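Local coordinates for periplasmic binding protein (Sulfurospirillum deleyianum, PDB 4PAG), which probably captures a solute in the periplasm and delivers it to an ABC transporter, and holds a histidine molecule in this crystal structure, at residues I30-Y35 against D270-F275; K159-S164 against K287-R292; K246-V249 against V253-K256. All coordinates share one frame; numbering follows the deposited sequence.

Contact 1: I30-Y35 against D270-F275; sequences ISFMIY and DRPPSF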
loop_
_atom_site.group_PDB
_atom_site.type_symbol
_atom_site.label_atom_id
_atom_site.label_comp_id
_atom_site.label_asym_id
_atom_site.label_seq_id
_atom_site.Cartn_x
_atom_site.Cartn_y
_atom_site.Cartn_z
ATOM N N ILE A 30 2.036 -4.958 -6.528
ATOM C CA ILE A 30 1.553 -5.339 -7.854
ATOM C C ILE A 30 0.579 -6.507 -7.791
ATOM O O ILE A 30 -0.494 -6.463 -8.394
ATOM C CB ILE A 30 2.708 -5.735 -8.797
ATOM C CG1 ILE A 30 3.840 -4.697 -8.772
ATOM C CG2 ILE A 30 2.178 -5.948 -10.209
ATOM C CD1 ILE A 30 3.436 -3.286 -9.157
ATOM N N SER A 31 0.966 -7.561 -7.079
ATOM C CA SER A 31 0.111 -8.722 -6.904
ATOM C C SER A 31 -1.236 -8.348 -6.273
ATOM O O SER A 31 -2.266 -8.823 -6.730
ATOM C CB SER A 31 0.831 -9.791 -6.078
ATOM O OG SER A 31 1.993 -10.203 -6.786
ATOM N N PHE A 32 -1.230 -7.489 -5.249
ATOM C CA PHE A 32 -2.483 -7.061 -4.607
ATOM C C PHE A 32 -3.395 -6.329 -5.595
ATOM O O PHE A 32 -4.607 -6.509 -5.586
ATOM C CB PHE A 32 -2.207 -6.158 -3.390
ATOM C CG PHE A 32 -1.638 -6.870 -2.182
ATOM C CD1 PHE A 32 -1.209 -8.190 -2.225
ATOM C CD2 PHE A 32 -1.500 -6.174 -0.984
ATOM C CE1 PHE A 32 -0.682 -8.805 -1.092
ATOM C CE2 PHE A 32 -0.973 -6.784 0.148
ATOM C CZ PHE A 32 -0.557 -8.098 0.093
HETATM N N MSE A 33 -2.808 -5.505 -6.452
HETATM C CA MSE A 33 -3.563 -4.728 -7.439
HETATM C C MSE A 33 -4.139 -5.618 -8.520
HETATM O O MSE A 33 -5.288 -5.442 -8.946
HETATM C CB MSE A 33 -2.612 -3.682 -8.012
HETATM C CG MSE A 33 -3.274 -2.786 -9.046
HETATM SE SE MSE A 33 -2.162 -1.176 -9.304
HETATM C CE MSE A 33 -0.368 -1.965 -9.389
ATOM N N ILE A 34 -3.355 -6.589 -8.976
ATOM C CA ILE A 34 -3.864 -7.558 -9.951
ATOM C C ILE A 34 -5.035 -8.333 -9.344
ATOM O O ILE A 34 -6.023 -8.607 -10.030
ATOM C CB ILE A 34 -2.775 -8.538 -10.423
ATOM C CG1 ILE A 34 -1.681 -7.791 -11.198
ATOM C CG2 ILE A 34 -3.381 -9.627 -11.302
ATOM C CD1 ILE A 34 -0.416 -8.603 -11.434
ATOM N N TYR A 35 -4.929 -8.671 -8.057
ATOM C CA TYR A 35 -6.003 -9.397 -7.380
ATOM C C TYR A 35 -7.355 -8.696 -7.551
ATOM O O TYR A 35 -8.335 -9.327 -7.937
ATOM C CB TYR A 35 -5.724 -9.631 -5.880
ATOM C CG TYR A 35 -6.953 -10.208 -5.244
ATOM C CD1 TYR A 35 -7.229 -11.569 -5.325
ATOM C CD2 TYR A 35 -7.909 -9.378 -4.676
ATOM C CE1 TYR A 35 -8.411 -12.089 -4.822
ATOM C CE2 TYR A 35 -9.088 -9.883 -4.178
ATOM C CZ TYR A 35 -9.337 -11.236 -4.245
ATOM O OH TYR A 35 -10.514 -11.724 -3.729
ATOM N N ASP A 270 1.020 0.628 4.261
ATOM C CA ASP A 270 2.424 0.235 4.074
ATOM C C ASP A 270 2.609 -1.288 4.233
ATOM O O ASP A 270 1.738 -1.964 4.770
ATOM C CB ASP A 270 3.271 0.978 5.116
ATOM C CG ASP A 270 4.755 0.935 4.830
ATOM O OD1 ASP A 270 5.154 0.650 3.679
ATOM O OD2 ASP A 270 5.534 1.212 5.770
ATOM N N ARG A 271 3.731 -1.827 3.752
ATOM C CA ARG A 271 4.100 -3.219 4.013
ATOM C C ARG A 271 3.035 -4.187 3.473
ATOM O O ARG A 271 2.592 -5.086 4.180
ATOM C CB ARG A 271 4.319 -3.451 5.528
ATOM C CG ARG A 271 5.166 -2.404 6.232
ATOM C CD ARG A 271 6.586 -2.301 5.681
ATOM N NE ARG A 271 7.263 -1.102 6.172
ATOM C CZ ARG A 271 8.558 -0.825 6.000
ATOM N NH1 ARG A 271 9.366 -1.670 5.370
ATOM N NH2 ARG A 271 9.054 0.308 6.474
ATOM N N PRO A 272 2.646 -4.027 2.196
ATOM C CA PRO A 272 3.220 -3.165 1.175
ATOM C C PRO A 272 2.531 -1.813 0.955
ATOM O O PRO A 272 1.352 -1.651 1.277
ATOM C CB PRO A 272 3.005 -3.987 -0.088
ATOM C CG PRO A 272 1.670 -4.629 0.157
ATOM C CD PRO A 272 1.612 -4.911 1.631
ATOM N N PRO A 273 3.262 -0.863 0.351
ATOM C CA PRO A 273 2.616 0.251 -0.328
ATOM C C PRO A 273 1.692 -0.345 -1.385
ATOM O O PRO A 273 2.076 -1.298 -2.056
ATOM C CB PRO A 273 3.771 0.998 -1.002
ATOM C CG PRO A 273 5.015 0.443 -0.436
ATOM C CD PRO A 273 4.710 -0.911 0.108
ATOM N N SER A 274 0.470 0.156 -1.494
ATOM C CA SER A 274 -0.467 -0.372 -2.478
ATOM C C SER A 274 -1.636 0.577 -2.710
ATOM O O SER A 274 -1.781 1.603 -2.033
ATOM C CB SER A 274 -1.018 -1.733 -2.032
ATOM O OG SER A 274 -2.053 -1.576 -1.065
ATOM N N PHE A 275 -2.470 0.196 -3.672
ATOM C CA PHE A 275 -3.718 0.891 -3.968
ATOM C C PHE A 275 -4.631 1.081 -2.740
ATOM O O PHE A 275 -5.516 1.931 -2.760
ATOM C CB PHE A 275 -4.485 0.116 -5.037
ATOM C CG PHE A 275 -5.138 -1.113 -4.509
ATOM C CD1 PHE A 275 -4.451 -2.307 -4.451
ATOM C CD2 PHE A 275 -6.438 -1.060 -4.012
ATOM C CE1 PHE A 275 -5.057 -3.441 -3.925
ATOM C CE2 PHE A 275 -7.039 -2.182 -3.485
ATOM C CZ PHE A 275 -6.348 -3.383 -3.445
#

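Contact 2: K159-S164 against K287-R292; sequences KTFVAS and KLYPTR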
loop_
_atom_site.group_PDB
_atom_site.type_symbol
_atom_site.label_atom_id
_atom_site.label_comp_id
_atom_site.label_asym_id
_atom_site.label_seq_id
_atom_site.Cartn_x
_atom_site.Cartn_y
_atom_site.Cartn_z
ATOM N N LYS A 159 -7.041 15.616 -2.157
ATOM C CA LYS A 159 -6.175 16.710 -2.621
ATOM C C LYS A 159 -6.787 18.082 -2.356
ATOM O O LYS A 159 -6.111 19.001 -1.890
ATOM C CB LYS A 159 -5.886 16.571 -4.112
ATOM C CG LYS A 159 -4.838 17.543 -4.628
ATOM C CD LYS A 159 -4.592 17.391 -6.123
ATOM C CE LYS A 159 -3.372 18.206 -6.534
ATOM N NZ LYS A 159 -3.357 18.537 -7.983
ATOM N N THR A 160 -8.069 18.210 -2.658
ATOM C CA THR A 160 -8.788 19.449 -2.432
ATOM C C THR A 160 -8.882 19.760 -0.938
ATOM O O THR A 160 -8.643 20.893 -0.534
ATOM C CB THR A 160 -10.176 19.401 -3.088
ATOM O OG1 THR A 160 -10.000 19.251 -4.502
ATOM C CG2 THR A 160 -10.955 20.681 -2.827
ATOM N N PHE A 161 -9.189 18.759 -0.117
ATOM C CA PHE A 161 -9.213 18.962 1.335
ATOM C C PHE A 161 -7.842 19.383 1.904
ATOM O O PHE A 161 -7.748 20.362 2.651
ATOM C CB PHE A 161 -9.724 17.724 2.077
ATOM C CG PHE A 161 -9.524 17.802 3.563
ATOM C CD1 PHE A 161 -10.239 18.717 4.312
ATOM C CD2 PHE A 161 -8.584 17.004 4.199
ATOM C CE1 PHE A 161 -10.050 18.819 5.675
ATOM C CE2 PHE A 161 -8.383 17.112 5.563
ATOM C CZ PHE A 161 -9.122 18.019 6.301
ATOM N N VAL A 162 -6.790 18.651 1.554
ATOM C CA VAL A 162 -5.452 18.951 2.070
ATOM C C VAL A 162 -4.992 20.360 1.651
ATOM O O VAL A 162 -4.401 21.093 2.456
ATOM C CB VAL A 162 -4.430 17.860 1.670
ATOM C CG1 VAL A 162 -3.012 18.293 1.992
ATOM C CG2 VAL A 162 -4.747 16.565 2.401
ATOM N N ALA A 163 -5.298 20.753 0.417
ATOM C CA ALA A 163 -5.008 22.119 -0.045
ATOM C C ALA A 163 -5.661 23.207 0.818
ATOM O O ALA A 163 -5.142 24.318 0.903
ATOM C CB ALA A 163 -5.418 22.291 -1.504
ATOM N N SER A 164 -6.785 22.898 1.460
ATOM C CA SER A 164 -7.463 23.868 2.334
ATOM C C SER A 164 -6.821 24.036 3.723
ATOM O O SER A 164 -7.238 24.901 4.497
ATOM C CB SER A 164 -8.946 23.507 2.485
ATOM O OG SER A 164 -9.147 22.442 3.401
ATOM N N LYS A 287 -7.891 11.023 11.006
ATOM C CA LYS A 287 -7.205 11.032 12.295
ATOM C C LYS A 287 -6.379 12.308 12.506
ATOM O O LYS A 287 -6.287 12.796 13.624
ATOM C CB LYS A 287 -6.312 9.796 12.434
ATOM C CG LYS A 287 -7.045 8.461 12.356
ATOM C CD LYS A 287 -8.214 8.366 13.334
ATOM C CE LYS A 287 -8.854 6.989 13.288
ATOM N NZ LYS A 287 -10.229 7.033 13.843
ATOM N N LEU A 288 -5.784 12.844 11.442
ATOM C CA LEU A 288 -5.003 14.086 11.532
ATOM C C LEU A 288 -5.880 15.337 11.730
ATOM O O LEU A 288 -5.458 16.303 12.361
ATOM C CB LEU A 288 -4.146 14.262 10.279
ATOM C CG LEU A 288 -3.096 13.194 9.949
ATOM C CD1 LEU A 288 -2.356 13.587 8.669
ATOM C CD2 LEU A 288 -2.119 12.985 11.092
ATOM N N TYR A 289 -7.094 15.298 11.188
ATOM C CA TYR A 289 -7.992 16.450 11.136
ATOM C C TYR A 289 -9.390 16.048 11.590
ATOM O O TYR A 289 -10.339 16.104 10.813
ATOM C CB TYR A 289 -8.005 17.029 9.719
ATOM C CG TYR A 289 -6.625 17.455 9.316
ATOM C CD1 TYR A 289 -6.048 18.587 9.882
ATOM C CD2 TYR A 289 -5.851 16.685 8.439
ATOM C CE1 TYR A 289 -4.768 18.972 9.560
ATOM C CE2 TYR A 289 -4.557 17.070 8.112
ATOM C CZ TYR A 289 -4.024 18.214 8.684
ATOM O OH TYR A 289 -2.750 18.630 8.388
ATOM N N PRO A 290 -9.520 15.643 12.865
ATOM C CA PRO A 290 -10.810 15.130 13.355
ATOM C C PRO A 290 -11.955 16.140 13.282
ATOM O O PRO A 290 -13.107 15.737 13.138
ATOM C CB PRO A 290 -10.522 14.729 14.809
ATOM C CG PRO A 290 -9.247 15.388 15.173
ATOM C CD PRO A 290 -8.472 15.593 13.900
ATOM N N THR A 291 -11.650 17.430 13.368
ATOM C CA THR A 291 -12.691 18.448 13.272
ATOM C C THR A 291 -12.876 18.993 11.849
ATOM O O THR A 291 -13.976 19.394 11.490
ATOM C CB THR A 291 -12.433 19.609 14.250
ATOM O OG1 THR A 291 -11.190 20.242 13.933
ATOM C CG2 THR A 291 -12.387 19.092 15.673
ATOM N N ARG A 292 -11.821 19.001 11.039
ATOM C CA ARG A 292 -11.889 19.585 9.692
ATOM C C ARG A 292 -12.234 18.562 8.602
ATOM O O ARG A 292 -12.812 18.927 7.586
ATOM C CB ARG A 292 -10.568 20.265 9.327
ATOM C CG ARG A 292 -10.211 21.520 10.128
ATOM C CD ARG A 292 -8.696 21.579 10.316
ATOM N NE ARG A 292 -8.141 22.914 10.515
ATOM C CZ ARG A 292 -8.011 23.841 9.565
ATOM N NH1 ARG A 292 -8.437 23.623 8.325
ATOM N NH2 ARG A 292 -7.475 25.012 9.864
#

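Contact 3: K246-V249 against V253-K256; sequences KWAV and VQNK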
loop_
_atom_site.group_PDB
_atom_site.type_symbol
_atom_site.label_atom_id
_atom_site.label_comp_id
_atom_site.label_asym_id
_atom_site.label_seq_id
_atom_site.Cartn_x
_atom_site.Cartn_y
_atom_site.Cartn_z
ATOM N N LYS A 246 6.273 5.498 30.764
ATOM C CA LYS A 246 7.183 6.487 30.170
ATOM C C LYS A 246 6.609 7.163 28.918
ATOM O O LYS A 246 6.946 8.304 28.621
ATOM C CB LYS A 246 8.526 5.849 29.825
ATOM C CG LYS A 246 8.498 5.032 28.546
ATOM C CD LYS A 246 9.794 4.282 28.371
ATOM C CE LYS A 246 10.056 3.946 26.918
ATOM N NZ LYS A 246 11.493 3.616 26.767
ATOM N N TRP A 247 5.740 6.470 28.186
ATOM C CA TRP A 247 5.149 7.064 26.984
ATOM C C TRP A 247 4.111 8.143 27.288
ATOM O O TRP A 247 3.758 8.916 26.411
ATOM C CB TRP A 247 4.540 5.989 26.096
ATOM C CG TRP A 247 5.564 5.063 25.571
ATOM C CD1 TRP A 247 5.955 3.883 26.121
ATOM C CD2 TRP A 247 6.363 5.247 24.401
ATOM N NE1 TRP A 247 6.936 3.307 25.360
ATOM C CE2 TRP A 247 7.208 4.124 24.296
ATOM C CE3 TRP A 247 6.438 6.244 23.426
ATOM C CZ2 TRP A 247 8.124 3.977 23.267
ATOM C CZ3 TRP A 247 7.350 6.093 22.394
ATOM C CH2 TRP A 247 8.172 4.960 22.317
ATOM N N ALA A 248 3.633 8.201 28.523
ATOM C CA ALA A 248 2.665 9.223 28.925
ATOM C C ALA A 248 3.243 10.644 28.907
ATOM O O ALA A 248 2.499 11.602 29.033
ATOM C CB ALA A 248 2.107 8.900 30.306
ATOM N N VAL A 249 4.561 10.783 28.775
ATOM C CA VAL A 249 5.165 12.103 28.554
ATOM C C VAL A 249 4.667 12.764 27.261
ATOM O O VAL A 249 4.645 13.986 27.151
ATOM C CB VAL A 249 6.714 12.038 28.558
ATOM C CG1 VAL A 249 7.260 11.209 27.400
ATOM C CG2 VAL A 249 7.295 13.430 28.497
ATOM N N VAL A 253 -0.156 10.779 23.429
ATOM C CA VAL A 253 -0.566 9.668 24.284
ATOM C C VAL A 253 -1.605 10.142 25.306
ATOM O O VAL A 253 -2.619 9.475 25.512
ATOM C CB VAL A 253 0.648 8.992 24.957
ATOM C CG1 VAL A 253 0.211 8.016 26.042
ATOM C CG2 VAL A 253 1.498 8.285 23.909
ATOM N N GLN A 254 -1.350 11.297 25.919
ATOM C CA GLN A 254 -2.319 11.962 26.799
ATOM C C GLN A 254 -3.670 12.190 26.131
ATOM O O GLN A 254 -4.712 11.963 26.738
ATOM C CB GLN A 254 -1.775 13.312 27.266
ATOM C CG GLN A 254 -0.574 13.209 28.184
ATOM C CD GLN A 254 -0.919 12.654 29.549
ATOM O OE1 GLN A 254 -2.046 12.770 30.004
ATOM N NE2 GLN A 254 0.052 12.050 30.206
ATOM N N ASN A 255 -3.643 12.639 24.880
ATOM C CA ASN A 255 -4.863 12.892 24.119
ATOM C C ASN A 255 -5.439 11.650 23.423
ATOM O O ASN A 255 -6.462 11.748 22.761
ATOM C CB ASN A 255 -4.612 13.993 23.080
ATOM C CG ASN A 255 -4.222 15.315 23.704
ATOM O OD1 ASN A 255 -4.710 15.675 24.766
ATOM N ND2 ASN A 255 -3.343 16.054 23.036
ATOM N N LYS A 256 -4.784 10.497 23.575
ATOM C CA LYS A 256 -5.213 9.238 22.945
ATOM C C LYS A 256 -5.283 9.348 21.417
ATOM O O LYS A 256 -6.085 8.685 20.769
ATOM C CB LYS A 256 -6.547 8.764 23.523
ATOM C CG LYS A 256 -6.561 8.690 25.048
ATOM C CD LYS A 256 -7.985 8.610 25.571
ATOM C CE LYS A 256 -8.042 8.045 26.979
ATOM N NZ LYS A 256 -7.290 8.873 27.963
#

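Contact 1: I30-Y35 against D270-F275
Met33 and Phe275 mark the closest backbone approach, CA to CA 6.6 Å, where a turn of helix 28-37 meets the irregular loop that leads into helix 277-288. The peptide bond before Pro272 is cis, and no hydrogen bond joins the two segments. Phe32 and Pro272 reach toward each other from opposite directions: CE2 of the phenyl ring lies 3.4 Å from CG of the proline, and Pro272 CD is almost as near. Phe266 stacks on the same phenyl ring. Phe275 packs on the helix backbone instead. Its CG stands between the backbone N and the carbonyl carbon (chi1 75°), which swings the ring against the helix: Phe275 CE1 lies 3.5 Å from Phe32 O and Phe275 CD1 3.9 Å from Met33 CA. The selenomethionine Met33 offers CB to Phe275, while its far end runs into helix 127-138. With an alanine in place of Phe32, the proline ring would probably lose its aromatic partner and a gap would open beside the loop. Ser274 OG caps Met276 N at the start of the next helix, and Arg271 NE forms a salt bridge with Asp270 OD2 inside its own segment. What holds the loop to helix 28-37 is therefore apolar contact in the buried middle of the protein, which depends on close fit and not on bond direction.

Contact 2: K159-S164 against K287-R292
Phe161 and Tyr289 form an offset edge-to-face aromatic pair, with ring centroids 5.7 Å apart and planes at 75°. The edge of Phe161 is directed at the tyrosine face, and Phe161 CE2 comes to 3.9 Å from Tyr289 CD2. CG of Phe161 is anti to the backbone N (chi1 169°), which sends the ring out from helix 141-163 toward the chain that follows helix 277-288.

Apolar contacts continue round the rim of the same phenyl ring. Tyr289 CB lies near the ring plane, 3.7 Å from Phe161 CZ, and Arg292 CB also sits at the edge, 4.0 Å from Phe161 CE1. Both CB atoms thus meet the outer edge of the ring, at CZ and CE1, while Pro294 touches it from farther along the chain. Arg292 O adds a polar neighbour, 3.4 Å from Phe161 CE1.

No hydrogen bond links the segments; the bonds described here lie within 159-164 or run to residues outside. Ser164 OG donates to Phe161 O over 2.6 Å, in the carbonyl plane and on a lone pair, and Ser164 N bonds to that same oxygen. Two donors therefore grip this carbonyl. Tyr289 OH is bonded to Gly199 O and Thr171 N, which fixes the far end of the ring that receives Phe161. The guanidinium of Arg292 passes near Ser164 O, but its salt bridge is with Glu169.

The long helix 141-163 is consistent with the helix that joins the two lobes in FeIII/B12-type periplasmic binding proteins; here its final part packs on the chain just past helix 277-288.

Contact 3: K246-V249 against V253-K256
Ala248 O accepts a nearly straight hydrogen bond from Gln254 NE2, 2.8 Å long with an N-H...O angle of 172°. It joins a 3-10 turn, residues 246-249, to the short helix 251-254, which ends in a Schellman motif where Lys256 takes a positive phi and its N bonds back to Val253 O. The oxygen lies close to the amide plane of Gln254, whereas the nitrogen is tilted 18° from the carbonyl plane of Ala248. A bend at chi2 (-70°) turns the amide of Gln254 back to Ala248 O; Gln254 NE2 also passes 3.8 Å from Ala248 CB.

Beside this bond, Val253 packs against the turn's backbone. Val253 CG2 comes to 3.4 Å from Trp247 O, and Val253 CG1 rests 4.0 Å from Ala248 CA. The indole of Trp247 heads away from Val253 and meets Phe219 and Phe237 edge-to-face, while helix 235-243 supplies Val241 as a shared neighbour of Trp247 and Val253. The contact thus closes a compact turn between helix 235-243 and strand 258-260, an edge strand of the parallel sheet. At its apolar margin, Trp247 CB stands 4.4 Å from Val253 CG2.

How the contacts relate
Contact 1 is the core contact, near the centre of the chain, whereas contacts 2 and 3 are partly buried and lie farther out. Contacts 1 and 2 share one element, helix 277-288: segment 270-275 leads into it and the second segment of contact 2 holds its last turn and the chain beyond, so that helix runs between them, their centres about 25 Å apart. Contact 3 is local, nested in the loops that both others close, and its nearest atoms are about 8 Å from contact 2. Chemistry follows place: rings and a proline pack without cross-bonds in contact 1, an aromatic pair flanked by charged and polar groups forms contact 2, and a single side-chain-to-backbone hydrogen bond distinguishes contact 3.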